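Local atomic coordinates of lombricine kinase (Urechis caupo, PDB entry 3JPZ), a protein that catalyses the reversible transfer of a phosphoryl group between ATP and the guanidino compound lombricine, as a member of the ATP:guanido phosphotransferase (phosphagen kinase) family. Residues C19-H24 and K46-S51; D91-P96 and L274-R279; N172-D177 and R202-N207; K210-W215 and N245-Q250; V284-L289 and P293-I298. All blocks are in the same frame, centred on the assembly; numbering follows the deposited sequence. Where two conformers were deposited one is given.

Contact 1 (C19-H24 and K46-S51); sequences CVVGRH and KVIQPS
Val21 and Ser51 meet head-on through their beta carbons, Val21 CB lying 3.6 Å from Ser51 CB. Each CB points from its backbone toward the other segment, so the beta carbons meet directly, with Val21 CG1 equally close, 3.6 Å, to Ser51 OG. The two methyls of Val21 straddle this point, Val21 CG1 and CG2 each 3.9 Å from Ser51 CB. Val21 CG1 is set anti to the backbone N (165°) and reaches on along helix 44-53, where it meets Ile48 CG2 at 4.1 Å. Cys19 comes in beside Val21 with its sulfur between the backbone N and the carbonyl carbon (chi1 61°). That places Cys19 SG 3.4 Å from the backbone O of Ser51 and 4.0 Å from Ser51 CB. The Ser51 hydroxyl has a partner beyond the contact, Tyr14 OH; its very short approach to Ile48 O is doubtful, and the residue has two deposited conformers. Helix 73-83 packs against both segments, with Val79 on Val21 and Leu75 on Ile48, while Gln49 on helix 44-53 bonds to Asp197 of the second subunit. Chemically, the short helix 20-24 is therefore seated on helix 44-53 of the N-terminal domain by buried van der Waals contact between valine, isoleucine and serine side chains, with the Cys19 sulfur close by.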
# COMPACT_ATOMS: atom_id res chain seq x y z
N CYS A 19 -1.75 13.32 -13.21
CA CYS A 19 -2.06 13.89 -11.90
C CYS A 19 -2.00 15.42 -11.89
O CYS A 19 -1.13 16.02 -12.49
CB CYS A 19 -1.10 13.34 -10.84
SG CYS A 19 0.64 13.73 -11.16
N VAL A 20 -2.93 16.03 -11.16
CA VAL A 20 -2.94 17.48 -11.00
C VAL A 20 -1.63 17.98 -10.39
O VAL A 20 -1.09 19.00 -10.81
CB VAL A 20 -4.10 17.91 -10.10
CG1 VAL A 20 -4.06 19.41 -9.86
CG2 VAL A 20 -5.43 17.49 -10.71
N VAL A 21 -1.12 17.25 -9.41
CA VAL A 21 0.06 17.70 -8.68
C VAL A 21 1.22 17.90 -9.65
O VAL A 21 1.97 18.87 -9.53
CB VAL A 21 0.48 16.72 -7.59
CG1 VAL A 21 1.89 17.02 -7.11
CG2 VAL A 21 -0.50 16.76 -6.44
N GLY A 22 1.34 16.98 -10.60
CA GLY A 22 2.45 16.98 -11.54
C GLY A 22 2.46 18.14 -12.51
O GLY A 22 3.48 18.44 -13.11
N ARG A 23 1.31 18.79 -12.68
CA ARG A 23 1.22 19.94 -13.57
C ARG A 23 1.54 21.24 -12.84
O ARG A 23 1.70 22.28 -13.47
CB ARG A 23 -0.16 20.03 -14.20
CG ARG A 23 -0.34 19.10 -15.39
CD ARG A 23 -1.62 19.41 -16.14
NE ARG A 23 -2.80 19.28 -15.30
CZ ARG A 23 -3.42 18.12 -15.04
NH1 ARG A 23 -2.96 16.99 -15.56
NH2 ARG A 23 -4.50 18.10 -14.27
N HIS A 24 1.62 21.17 -11.51
CA HIS A 24 1.92 22.34 -10.69
C HIS A 24 3.24 22.23 -9.93
O HIS A 24 3.83 23.24 -9.56
CB HIS A 24 0.77 22.62 -9.72
CG HIS A 24 -0.52 22.94 -10.40
ND1 HIS A 24 -0.76 24.16 -11.01
CD2 HIS A 24 -1.65 22.21 -10.57
CE1 HIS A 24 -1.97 24.16 -11.53
NE2 HIS A 24 -2.53 23.00 -11.28
N LYS A 46 5.75 13.07 1.37
CA LYS A 46 4.54 12.44 1.90
C LYS A 46 3.26 12.95 1.22
O LYS A 46 2.41 12.16 0.83
CB LYS A 46 4.43 12.71 3.40
CG LYS A 46 3.16 12.14 4.01
CD LYS A 46 3.20 10.63 4.01
CE LYS A 46 1.85 10.04 4.32
NZ LYS A 46 1.93 8.55 4.41
N VAL A 47 3.11 14.26 1.10
CA VAL A 47 1.84 14.78 0.61
C VAL A 47 1.69 14.57 -0.89
O VAL A 47 0.58 14.57 -1.41
CB VAL A 47 1.65 16.27 0.95
CG1 VAL A 47 1.80 16.48 2.45
CG2 VAL A 47 2.62 17.15 0.16
N ILE A 48 2.80 14.35 -1.59
CA ILE A 48 2.72 14.15 -3.04
C ILE A 48 2.88 12.70 -3.47
O ILE A 48 2.77 12.38 -4.65
CB ILE A 48 3.76 14.99 -3.80
CG1 ILE A 48 5.17 14.47 -3.52
CG2 ILE A 48 3.63 16.46 -3.42
CD1 ILE A 48 6.19 14.95 -4.50
N GLN A 49 3.13 11.81 -2.51
CA GLN A 49 3.36 10.40 -2.85
C GLN A 49 2.32 9.82 -3.81
O GLN A 49 2.69 9.22 -4.82
CB GLN A 49 3.42 9.53 -1.60
CG GLN A 49 3.79 8.09 -1.91
CD GLN A 49 5.17 7.96 -2.53
OE1 GLN A 49 6.16 8.30 -1.93
NE2 GLN A 49 5.22 7.45 -3.76
N PRO A 50 1.03 9.98 -3.50
CA PRO A 50 -0.02 9.43 -4.37
C PRO A 50 0.12 9.89 -5.82
O PRO A 50 -0.16 9.12 -6.75
CB PRO A 50 -1.31 9.98 -3.77
CG PRO A 50 -0.97 10.27 -2.35
CD PRO A 50 0.46 10.69 -2.34
N SER A 51 0.54 11.13 -5.99
CA SER A 51 0.68 11.73 -7.31
C SER A 51 1.75 11.04 -8.14
O SER A 51 1.71 11.07 -9.37
CB SER A 51 1.00 13.23 -7.19
OG SER A 51 2.35 13.43 -6.82

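Contact 2 (D91-P96 and L274-R279); sequences DSQPAP and LGTGLR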
# COMPACT_ATOMS: atom_id res chain seq x y z
N ASP A 91 -8.90 33.80 -2.08
CA ASP A 91 -10.29 33.38 -2.01
C ASP A 91 -10.55 32.75 -0.65
O ASP A 91 -9.63 32.24 -0.01
CB ASP A 91 -10.61 32.39 -3.13
CG ASP A 91 -10.79 33.06 -4.48
OD1 ASP A 91 -11.01 34.29 -4.49
OD2 ASP A 91 -10.71 32.38 -5.51
N SER A 92 -11.81 32.79 -0.22
CA SER A 92 -12.15 32.26 1.09
C SER A 92 -13.50 31.54 1.08
O SER A 92 -14.45 31.95 0.41
CB SER A 92 -12.15 33.38 2.13
OG SER A 92 -11.92 32.86 3.42
N GLN A 93 -13.56 30.45 1.85
CA GLN A 93 -14.79 29.69 2.03
C GLN A 93 -15.73 30.44 2.96
O GLN A 93 -15.31 30.96 4.00
CB GLN A 93 -14.45 28.33 2.63
CG GLN A 93 -15.65 27.51 2.98
CD GLN A 93 -16.39 27.05 1.75
OE1 GLN A 93 -15.91 27.22 0.63
NE2 GLN A 93 -17.56 26.46 1.95
N PRO A 94 -17.02 30.52 2.60
CA PRO A 94 -17.98 31.17 3.48
C PRO A 94 -18.03 30.50 4.85
O PRO A 94 -17.74 29.31 4.94
CB PRO A 94 -19.31 30.98 2.75
CG PRO A 94 -18.94 30.79 1.32
CD PRO A 94 -17.61 30.12 1.31
N ALA A 95 -18.36 31.25 5.89
CA ALA A 95 -18.50 30.68 7.21
C ALA A 95 -19.43 29.49 7.11
O ALA A 95 -20.26 29.44 6.20
CB ALA A 95 -19.06 31.69 8.18
N PRO A 96 -19.30 28.52 8.02
CA PRO A 96 -20.21 27.37 7.99
C PRO A 96 -21.65 27.78 8.24
O PRO A 96 -21.90 28.61 9.11
CB PRO A 96 -19.70 26.48 9.13
CG PRO A 96 -18.33 26.96 9.43
CD PRO A 96 -18.31 28.41 9.11
N LEU A 274 -12.51 19.97 0.73
CA LEU A 274 -12.36 21.15 1.58
C LEU A 274 -13.63 21.99 1.61
O LEU A 274 -14.58 21.74 0.87
CB LEU A 274 -11.19 22.00 1.11
CG LEU A 274 -9.84 21.47 1.56
CD1 LEU A 274 -8.72 22.24 0.88
CD2 LEU A 274 -9.72 21.56 3.09
N GLY A 275 -13.63 22.99 2.48
CA GLY A 275 -14.72 23.94 2.58
C GLY A 275 -15.86 23.38 3.40
O GLY A 275 -15.89 23.54 4.62
N THR A 276 -16.79 22.72 2.73
CA THR A 276 -17.88 22.00 3.41
C THR A 276 -17.66 20.51 3.44
O THR A 276 -18.27 19.80 4.25
CB THR A 276 -19.22 22.16 2.70
OG1 THR A 276 -19.11 21.68 1.35
CG2 THR A 276 -19.70 23.61 2.74
N GLY A 277 -16.81 20.01 2.54
CA GLY A 277 -16.72 18.58 2.32
C GLY A 277 -18.12 17.99 2.31
O GLY A 277 -18.33 16.85 2.70
N LEU A 278 -19.09 18.77 1.86
CA LEU A 278 -20.49 18.37 1.98
C LEU A 278 -21.00 17.64 0.76
O LEU A 278 -20.95 18.15 -0.36
CB LEU A 278 -21.39 19.58 2.21
CG LEU A 278 -22.83 19.14 2.50
CD1 LEU A 278 -23.21 19.50 3.93
CD2 LEU A 278 -23.81 19.75 1.53
N ARG A 279 -21.54 16.44 0.99
CA ARG A 279 -22.19 15.69 -0.06
C ARG A 279 -23.64 15.50 0.32
O ARG A 279 -23.98 14.63 1.12
CB ARG A 279 -21.54 14.33 -0.26
CG ARG A 279 -21.99 13.65 -1.54
CD ARG A 279 -21.52 12.21 -1.63
NE ARG A 279 -21.78 11.66 -2.96
CZ ARG A 279 -22.90 11.05 -3.33
NH1 ARG A 279 -23.89 10.88 -2.46
NH2 ARG A 279 -23.04 10.59 -4.56
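Gln93 holds its buried side-chain amide by both ends, OE1 accepting from Lys330 N and NE2 donating to Lys331 O, which fixes its rotation while the amide lies against Gly275 and Thr276. Gln93 reaches over by extending CG anti to its backbone N (175°) and then bending at the next bond (69°). Gln93 CD rests 3.6 Å and Gln93 CG 3.7 Å from Gly275 CA. Gly275 has positive phi and occupies the second place of a type II' turn, closed by Gly277 N to Leu274 O at 3.3 Å. Thr276 CG2 stands 3.7 Å from Gln93 NE2, the two side chains crossing at about a right angle. On the other branch, Thr276 OG1 is hydrogen-bonded to the carbonyl O of Arg328. A second bond to it is less sure, because the placing of the donor N is uncertain: Leu278 N lies 3.0 Å from Thr276 OG1 with an N-H...O angle of 149°, the geometry of an ST turn. The 274-279 loop leads into strand 279-285 at Arg279, a residue seen to bind ADP in this protein. The chemistry implies that the Gln93 amide spends its hydrogen bonds on the 330-331 backbone, and meets the turn at Gly275 and Thr276 by packing alone.

Contact 3 (N172-D177 and R202-N207); sequences NQLIAD and RGIWHN
Apolar packing joins Leu174 to Ile204: the two side chains reach toward each other tip to tip, with Leu174 CD1 3.8 Å from Ile204 CD1. The second leucine methyl is shared. Leu174 CD2 lies 4.1 Å from both Ile204 CG2 and His206 CD2, approaching the ring at a slant. Leu174 can address both residues because Ile204 and His206, two apart on strand 203-207, point their CB atoms to the same side, whereas Trp205 between them points away. This is a helix lying on one surface of an antiparallel sheet: helix 168-176 covers strand 203-207, next to the edge strand 158-162, in the catalytic domain of the phosphagen kinase fold. The polar contacts lie at the end of the helix. A water bridges the segments, donating to Asp177 OD2 at 3.2 Å and standing 3.0 Å from His206 NE2. With CG between the backbone N and the carbonyl carbon (chi1 69°), the imidazole also turns back to its own strand, His206 ND1 donating to Asn207 O at 2.6 Å; that oxygen lies only 13° out of the ring plane, so the bond helps fix the ring's rotation. Asp177 OD1 forms a salt bridge with Lys210 NZ, beyond the end of the strand, and Phe179 meets the His206 ring.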
# COMPACT_ATOMS: atom_id res chain seq x y z
N ASN A 172 -22.96 -8.22 9.62
CA ASN A 172 -24.05 -8.61 8.74
C ASN A 172 -25.18 -7.61 8.79
O ASN A 172 -25.76 -7.26 7.76
CB ASN A 172 -24.56 -10.01 9.11
CG ASN A 172 -23.69 -11.12 8.54
OD1 ASN A 172 -23.22 -11.03 7.40
ND2 ASN A 172 -23.47 -12.16 9.33
N GLN A 173 -25.50 -7.14 9.99
CA GLN A 173 -26.55 -6.14 10.17
C GLN A 173 -26.15 -4.82 9.53
O GLN A 173 -26.96 -4.14 8.91
CB GLN A 173 -26.84 -5.91 11.65
CG GLN A 173 -27.91 -4.86 11.89
CD GLN A 173 -29.28 -5.31 11.41
OE1 GLN A 173 -29.84 -6.28 11.93
NE2 GLN A 173 -29.82 -4.62 10.41
N LEU A 174 -24.89 -4.45 9.72
CA LEU A 174 -24.40 -3.17 9.23
C LEU A 174 -24.40 -3.15 7.72
O LEU A 174 -24.61 -2.11 7.12
CB LEU A 174 -23.01 -2.88 9.79
CG LEU A 174 -23.02 -2.51 11.28
CD1 LEU A 174 -21.63 -2.51 11.90
CD2 LEU A 174 -23.69 -1.15 11.47
N ILE A 175 -24.19 -4.30 7.10
CA ILE A 175 -24.27 -4.39 5.65
C ILE A 175 -25.70 -4.14 5.18
O ILE A 175 -25.92 -3.50 4.16
CB ILE A 175 -23.81 -5.77 5.13
CG1 ILE A 175 -22.28 -5.80 5.03
CG2 ILE A 175 -24.42 -6.08 3.77
CD1 ILE A 175 -21.74 -6.99 4.26
N ALA A 176 -26.66 -4.64 5.95
CA ALA A 176 -28.07 -4.48 5.62
C ALA A 176 -28.51 -3.02 5.72
O ALA A 176 -29.32 -2.54 4.93
CB ALA A 176 -28.91 -5.34 6.54
N ASP A 177 -27.95 -2.33 6.71
CA ASP A 177 -28.18 -0.90 6.89
C ASP A 177 -27.36 -0.07 5.90
O ASP A 177 -27.46 1.16 5.87
CB ASP A 177 -27.78 -0.48 8.31
CG ASP A 177 -28.59 -1.19 9.37
OD1 ASP A 177 -29.79 -1.45 9.12
OD2 ASP A 177 -28.03 -1.48 10.44
N ARG A 202 -10.75 1.78 14.01
CA ARG A 202 -11.80 2.06 13.03
C ARG A 202 -13.11 1.61 13.62
O ARG A 202 -13.15 0.63 14.36
CB ARG A 202 -11.57 1.29 11.73
CG ARG A 202 -10.65 1.98 10.77
CD ARG A 202 -9.28 2.15 11.37
NE ARG A 202 -8.37 2.75 10.40
CZ ARG A 202 -7.08 2.45 10.29
NH1 ARG A 202 -6.52 1.55 11.09
NH2 ARG A 202 -6.35 3.04 9.36
N GLY A 203 -14.19 2.33 13.32
CA GLY A 203 -15.48 1.93 13.84
C GLY A 203 -16.66 2.60 13.17
O GLY A 203 -16.53 3.56 12.42
N ILE A 204 -17.83 2.06 13.47
CA ILE A 204 -19.08 2.58 12.98
C ILE A 204 -19.97 2.87 14.16
O ILE A 204 -20.25 2.00 14.97
CB ILE A 204 -19.78 1.54 12.09
CG1 ILE A 204 -18.88 1.17 10.91
CG2 ILE A 204 -21.12 2.08 11.62
CD1 ILE A 204 -19.33 -0.08 10.17
N TRP A 205 -20.41 4.12 14.26
CA TRP A 205 -21.39 4.52 15.26
C TRP A 205 -22.65 4.92 14.52
O TRP A 205 -22.58 5.39 13.39
CB TRP A 205 -20.88 5.70 16.07
CG TRP A 205 -21.81 6.17 17.16
CD1 TRP A 205 -21.76 5.83 18.48
CD2 TRP A 205 -22.90 7.09 17.02
NE1 TRP A 205 -22.76 6.47 19.17
CE2 TRP A 205 -23.48 7.24 18.30
CE3 TRP A 205 -23.46 7.79 15.94
CZ2 TRP A 205 -24.57 8.06 18.52
CZ3 TRP A 205 -24.54 8.60 16.17
CH2 TRP A 205 -25.09 8.73 17.45
N HIS A 206 -23.80 4.71 15.14
CA HIS A 206 -25.03 5.29 14.63
C HIS A 206 -26.08 5.32 15.71
O HIS A 206 -26.00 4.58 16.70
CB HIS A 206 -25.54 4.53 13.40
CG HIS A 206 -26.05 3.15 13.69
ND1 HIS A 206 -27.33 2.91 14.14
CD2 HIS A 206 -25.46 1.94 13.57
CE1 HIS A 206 -27.50 1.61 14.30
NE2 HIS A 206 -26.38 1.00 13.96
N ASN A 207 -27.07 6.19 15.53
CA ASN A 207 -28.17 6.29 16.47
C ASN A 207 -29.16 5.16 16.25
O ASN A 207 -29.08 4.43 15.26
CB ASN A 207 -28.88 7.64 16.33
CG ASN A 207 -29.46 7.86 14.95
OD1 ASN A 207 -29.43 6.97 14.09
ND2 ASN A 207 -29.98 9.06 14.72
O HOH W 1 -26.52 -1.89 13.24

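Contact 4 (K210-W215 and N245-Q250); sequences KTFLIW and NAIAEQ
Strand 212-216 and helix 233-252 keep a wide backbone separation, the nearest pair of CA atoms, those of Ile214 and Ile247, being 10.7 Å apart, so the gap is spanned by side chains reaching from both segments. On the helix a single residue does the reaching. Ile247 turns CG1 anti to its carbonyl carbon (chi1 -71°) and extends the chain onward (chi2 168°), projecting the methyl CD1 toward the strand. There it finds two partners. Ile247 CD1 sits at the edge of the Phe212 ring, near the ring plane, 4.0 Å from Phe212 CE2; the two side chains come from opposite directions. Ile247 CD1 also meets Ile214 CD1 at 4.1 Å, tip to tip. Phe212 and Ile214 are two residues apart and direct their CB atoms to the same side of the sheet. The small area involved, 75 Å² summed over both segments, fits contact confined to one methyl, a ring edge and another methyl. Other groups complete the layer: Leu149 of helix 135-149 touches both Ile214 and Ile247, and Val224 on the adjacent strand 222-229 packs on Phe212 and Ile214. The arrangement is that of an alpha/beta layer, with helices packed through aliphatic and aromatic side chains onto one face of the antiparallel sheet of the phosphagen kinase catalytic domain.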
# COMPACT_ATOMS: atom_id res chain seq x y z
N LYS A 210 -31.25 4.96 13.05
CA LYS A 210 -30.46 4.70 11.85
C LYS A 210 -30.63 5.84 10.84
O LYS A 210 -30.85 5.62 9.65
CB LYS A 210 -30.85 3.36 11.22
CG LYS A 210 -30.68 2.17 12.16
CD LYS A 210 -30.78 0.84 11.41
CE LYS A 210 -30.55 -0.34 12.34
NZ LYS A 210 -31.15 -1.58 11.80
N THR A 211 -30.53 7.06 11.35
CA THR A 211 -30.63 8.26 10.53
C THR A 211 -29.39 9.13 10.71
O THR A 211 -29.25 10.16 10.05
CB THR A 211 -31.84 9.10 10.95
OG1 THR A 211 -31.80 9.31 12.36
CG2 THR A 211 -33.14 8.40 10.58
N PHE A 212 -28.50 8.73 11.61
CA PHE A 212 -27.26 9.44 11.84
C PHE A 212 -26.15 8.42 12.01
O PHE A 212 -26.17 7.61 12.93
CB PHE A 212 -27.36 10.33 13.08
CG PHE A 212 -26.40 11.48 13.08
CD1 PHE A 212 -26.43 12.43 12.08
CD2 PHE A 212 -25.46 11.61 14.10
CE1 PHE A 212 -25.55 13.49 12.08
CE2 PHE A 212 -24.58 12.66 14.11
CZ PHE A 212 -24.62 13.60 13.10
N LEU A 213 -25.19 8.47 11.10
CA LEU A 213 -24.16 7.44 10.99
C LEU A 213 -22.79 8.07 11.08
O LEU A 213 -22.53 9.11 10.49
CB LEU A 213 -24.32 6.70 9.66
CG LEU A 213 -23.14 5.83 9.21
CD1 LEU A 213 -23.00 4.59 10.09
CD2 LEU A 213 -23.33 5.46 7.75
N ILE A 214 -21.90 7.44 11.82
CA ILE A 214 -20.58 7.99 12.08
C ILE A 214 -19.55 6.93 11.74
O ILE A 214 -19.62 5.82 12.26
CB ILE A 214 -20.45 8.38 13.57
CG1 ILE A 214 -21.45 9.48 13.92
CG2 ILE A 214 -19.02 8.79 13.91
CD1 ILE A 214 -21.19 10.81 13.24
N TRP A 215 -18.64 7.23 10.83
CA TRP A 215 -17.49 6.36 10.58
C TRP A 215 -16.25 7.01 11.15
O TRP A 215 -15.96 8.17 10.88
CB TRP A 215 -17.23 6.14 9.10
CG TRP A 215 -18.21 5.31 8.38
CD1 TRP A 215 -19.21 4.57 8.91
CD2 TRP A 215 -18.25 5.10 6.97
NE1 TRP A 215 -19.90 3.92 7.92
CE2 TRP A 215 -19.32 4.23 6.71
CE3 TRP A 215 -17.48 5.56 5.90
CZ2 TRP A 215 -19.65 3.81 5.42
CZ3 TRP A 215 -17.81 5.15 4.61
CH2 TRP A 215 -18.89 4.28 4.39
N ASN A 245 -22.80 19.93 15.62
CA ASN A 245 -22.59 20.90 16.69
C ASN A 245 -22.56 20.23 18.06
O ASN A 245 -21.81 20.63 18.95
CB ASN A 245 -23.67 21.98 16.66
CG ASN A 245 -23.51 22.96 15.51
OD1 ASN A 245 -22.43 23.09 14.93
ND2 ASN A 245 -24.58 23.66 15.17
N ALA A 246 -23.39 19.21 18.22
CA ALA A 246 -23.53 18.52 19.49
C ALA A 246 -22.29 17.70 19.80
O ALA A 246 -21.80 17.66 20.93
CB ALA A 246 -24.77 17.64 19.47
N ILE A 247 -21.77 17.04 18.77
CA ILE A 247 -20.56 16.24 18.88
C ILE A 247 -19.40 17.14 19.26
O ILE A 247 -18.56 16.78 20.08
CB ILE A 247 -20.25 15.56 17.54
CG1 ILE A 247 -21.27 14.45 17.27
CG2 ILE A 247 -18.83 14.99 17.54
CD1 ILE A 247 -21.22 13.92 15.84
N ALA A 248 -19.37 18.32 18.64
CA ALA A 248 -18.33 19.29 18.91
C ALA A 248 -18.41 19.76 20.36
O ALA A 248 -17.39 19.90 21.02
CB ALA A 248 -18.46 20.48 17.97
N GLU A 249 -19.62 19.99 20.85
CA GLU A 249 -19.80 20.55 22.18
C GLU A 249 -19.26 19.57 23.21
O GLU A 249 -18.59 19.96 24.17
CB GLU A 249 -21.27 20.85 22.47
CG GLU A 249 -21.49 22.09 23.32
CD GLU A 249 -22.90 22.20 23.84
OE1 GLU A 249 -23.81 21.55 23.28
OE2 GLU A 249 -23.12 22.94 24.82
N GLN A 250 -19.54 18.29 23.00
CA GLN A 250 -18.97 17.25 23.84
C GLN A 250 -17.45 17.27 23.73
O GLN A 250 -16.75 17.11 24.73
CB GLN A 250 -19.51 15.88 23.42
CG GLN A 250 -20.99 15.72 23.66
CD GLN A 250 -21.38 16.00 25.11
OE1 GLN A 250 -20.61 15.74 26.03
NE2 GLN A 250 -22.57 16.54 25.31

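Contact 5 (V284-L289 and P293-I298); sequences VQLHQL and PKFEDI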
# COMPACT_ATOMS: atom_id res chain seq x y z
N VAL A 284 -33.42 9.76 -6.58
CA VAL A 284 -34.62 10.28 -7.23
C VAL A 284 -34.92 9.53 -8.52
O VAL A 284 -34.04 9.32 -9.36
CB VAL A 284 -34.52 11.80 -7.49
CG1 VAL A 284 -33.26 12.14 -8.25
CG2 VAL A 284 -35.77 12.30 -8.21
N GLN A 285 -36.18 9.14 -8.66
CA GLN A 285 -36.63 8.39 -9.82
C GLN A 285 -36.96 9.31 -10.99
O GLN A 285 -37.75 10.25 -10.85
CB GLN A 285 -37.85 7.56 -9.44
CG GLN A 285 -38.21 6.47 -10.44
CD GLN A 285 -39.23 5.51 -9.88
OE1 GLN A 285 -39.10 4.30 -10.03
NE2 GLN A 285 -40.24 6.05 -9.21
N LEU A 286 -36.36 9.03 -12.14
CA LEU A 286 -36.50 9.86 -13.32
C LEU A 286 -36.71 8.98 -14.55
O LEU A 286 -35.84 8.89 -15.41
CB LEU A 286 -35.24 10.70 -13.51
CG LEU A 286 -34.87 11.61 -12.34
CD1 LEU A 286 -33.48 12.20 -12.55
CD2 LEU A 286 -35.91 12.70 -12.17
N HIS A 287 -37.87 8.35 -14.64
CA HIS A 287 -38.13 7.44 -15.75
C HIS A 287 -37.93 8.13 -17.09
O HIS A 287 -37.16 7.67 -17.92
CB HIS A 287 -39.56 6.89 -15.65
CG HIS A 287 -39.79 6.00 -14.47
ND1 HIS A 287 -39.07 4.84 -14.26
CD2 HIS A 287 -40.66 6.09 -13.44
CE1 HIS A 287 -39.48 4.27 -13.15
NE2 HIS A 287 -40.45 5.00 -12.63
N GLN A 288 -38.60 9.25 -17.28
CA GLN A 288 -38.65 9.90 -18.58
C GLN A 288 -37.43 10.75 -18.84
O GLN A 288 -36.90 10.77 -19.95
CB GLN A 288 -39.91 10.78 -18.66
CG GLN A 288 -41.19 9.98 -18.60
CD GLN A 288 -41.14 8.79 -19.52
OE1 GLN A 288 -40.98 8.93 -20.73
NE2 GLN A 288 -41.27 7.59 -18.95
N LEU A 289 -36.97 11.44 -17.81
CA LEU A 289 -35.95 12.48 -17.99
C LEU A 289 -34.60 11.86 -18.32
O LEU A 289 -33.80 12.44 -19.05
CB LEU A 289 -35.85 13.34 -16.74
CG LEU A 289 -34.96 14.57 -16.88
CD1 LEU A 289 -35.45 15.45 -18.02
CD2 LEU A 289 -34.90 15.35 -15.58
N PRO A 293 -32.58 13.36 -24.29
CA PRO A 293 -31.29 13.66 -24.92
C PRO A 293 -30.45 14.69 -24.17
O PRO A 293 -29.23 14.65 -24.28
CB PRO A 293 -31.69 14.22 -26.29
CG PRO A 293 -33.03 13.65 -26.55
CD PRO A 293 -33.71 13.50 -25.23
N LYS A 294 -31.08 15.58 -23.40
CA LYS A 294 -30.36 16.64 -22.71
C LYS A 294 -30.22 16.33 -21.22
O LYS A 294 -29.93 17.21 -20.41
CB LYS A 294 -31.07 17.98 -22.90
CG LYS A 294 -31.28 18.36 -24.37
CD LYS A 294 -30.91 19.82 -24.62
CE LYS A 294 -31.78 20.47 -25.70
NZ LYS A 294 -31.47 20.00 -27.08
N PHE A 295 -30.40 15.07 -20.86
CA PHE A 295 -30.39 14.65 -19.47
C PHE A 295 -29.07 15.02 -18.81
O PHE A 295 -29.04 15.65 -17.76
CB PHE A 295 -30.66 13.15 -19.39
CG PHE A 295 -30.57 12.57 -18.00
CD1 PHE A 295 -31.19 13.19 -16.92
CD2 PHE A 295 -29.91 11.37 -17.79
CE1 PHE A 295 -31.11 12.64 -15.66
CE2 PHE A 295 -29.84 10.81 -16.52
CZ PHE A 295 -30.44 11.44 -15.46
N GLU A 296 -27.97 14.62 -19.45
CA GLU A 296 -26.63 14.85 -18.93
C GLU A 296 -26.34 16.33 -18.85
O GLU A 296 -25.75 16.83 -17.89
CB GLU A 296 -25.60 14.20 -19.84
CG GLU A 296 -24.44 13.63 -19.10
CD GLU A 296 -24.87 12.54 -18.16
OE1 GLU A 296 -25.58 11.62 -18.61
OE2 GLU A 296 -24.52 12.63 -16.97
N ASP A 297 -26.74 17.03 -19.90
CA ASP A 297 -26.59 18.47 -19.97
C ASP A 297 -27.23 19.10 -18.74
O ASP A 297 -26.65 19.97 -18.10
CB ASP A 297 -27.27 19.05 -21.22
CG ASP A 297 -27.15 18.15 -22.46
OD1 ASP A 297 -27.23 16.91 -22.35
OD2 ASP A 297 -26.99 18.71 -23.56
N ILE A 298 -28.43 18.62 -18.41
CA ILE A 298 -29.25 19.22 -17.37
C ILE A 298 -28.61 19.08 -16.00
O ILE A 298 -28.54 20.03 -15.22
CB ILE A 298 -30.65 18.57 -17.36
CG1 ILE A 298 -31.45 19.06 -18.58
CG2 ILE A 298 -31.38 18.89 -16.07
CD1 ILE A 298 -32.51 18.09 -19.06
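Phe295 and Leu289 both carry CG anti to the backbone N, with chi1 of 175° and -172°, and these torsions bring ring and isobutyl group together at about a right angle. Leu289 CG then lies 4.0 Å from Phe295 CD1. Leu286 reaches the next ring atom, Leu286 CD1 lying 3.9 Å from Phe295 CE1, and again crosses the phenylalanine side chain nearly perpendicularly. One further turn brings in Ile298: Ile298 CD1 meets Leu289 CD1 at 4.1 Å, so Leu289 touches two residues of helix 295-301. A tighter approach is made by the backbone. Leu289 O comes within 3.2 Å of Phe295 CB and 3.4 Å of Phe295 CG, reaching the ring obliquely at its attached end. The segments are joined by a short connection, and Lys294 holds the N-cap position of the helix. Around them, Tyr321 of strand 320-325 meets the Phe295 ring edge-to-face, while Leu347 and Leu354 of helix 333-355 pack on Leu289. Buried hydrocarbon packing thus folds the turn from strand 279-285 into helix 295-301 on itself, and the carboxylate of Glu351 on helix 333-355 accepts from two of its backbone N-H groups, those of Gln288 and Leu289.

Along the chain, contact 1 closes first, a short loop within the N-terminal domain that pairs helices 20-24 and 44-53. Contact 2 opens afterwards and spans 177 residues, joining the linker that follows helix 73-83 to the loop entering strand 279-285. Contacts 3 and 4 both nest inside that long loop, one after the other, and set helices against the adjacent strands 203-207 and 212-216. These two touch directly, through a probable backbone hydrogen bond from Ile214 N to Trp205 O. Contact 5 follows in series, a local closure after strand 279-285 of the same sheet, its centre about 33 Å from that of contact 3. None crosses another.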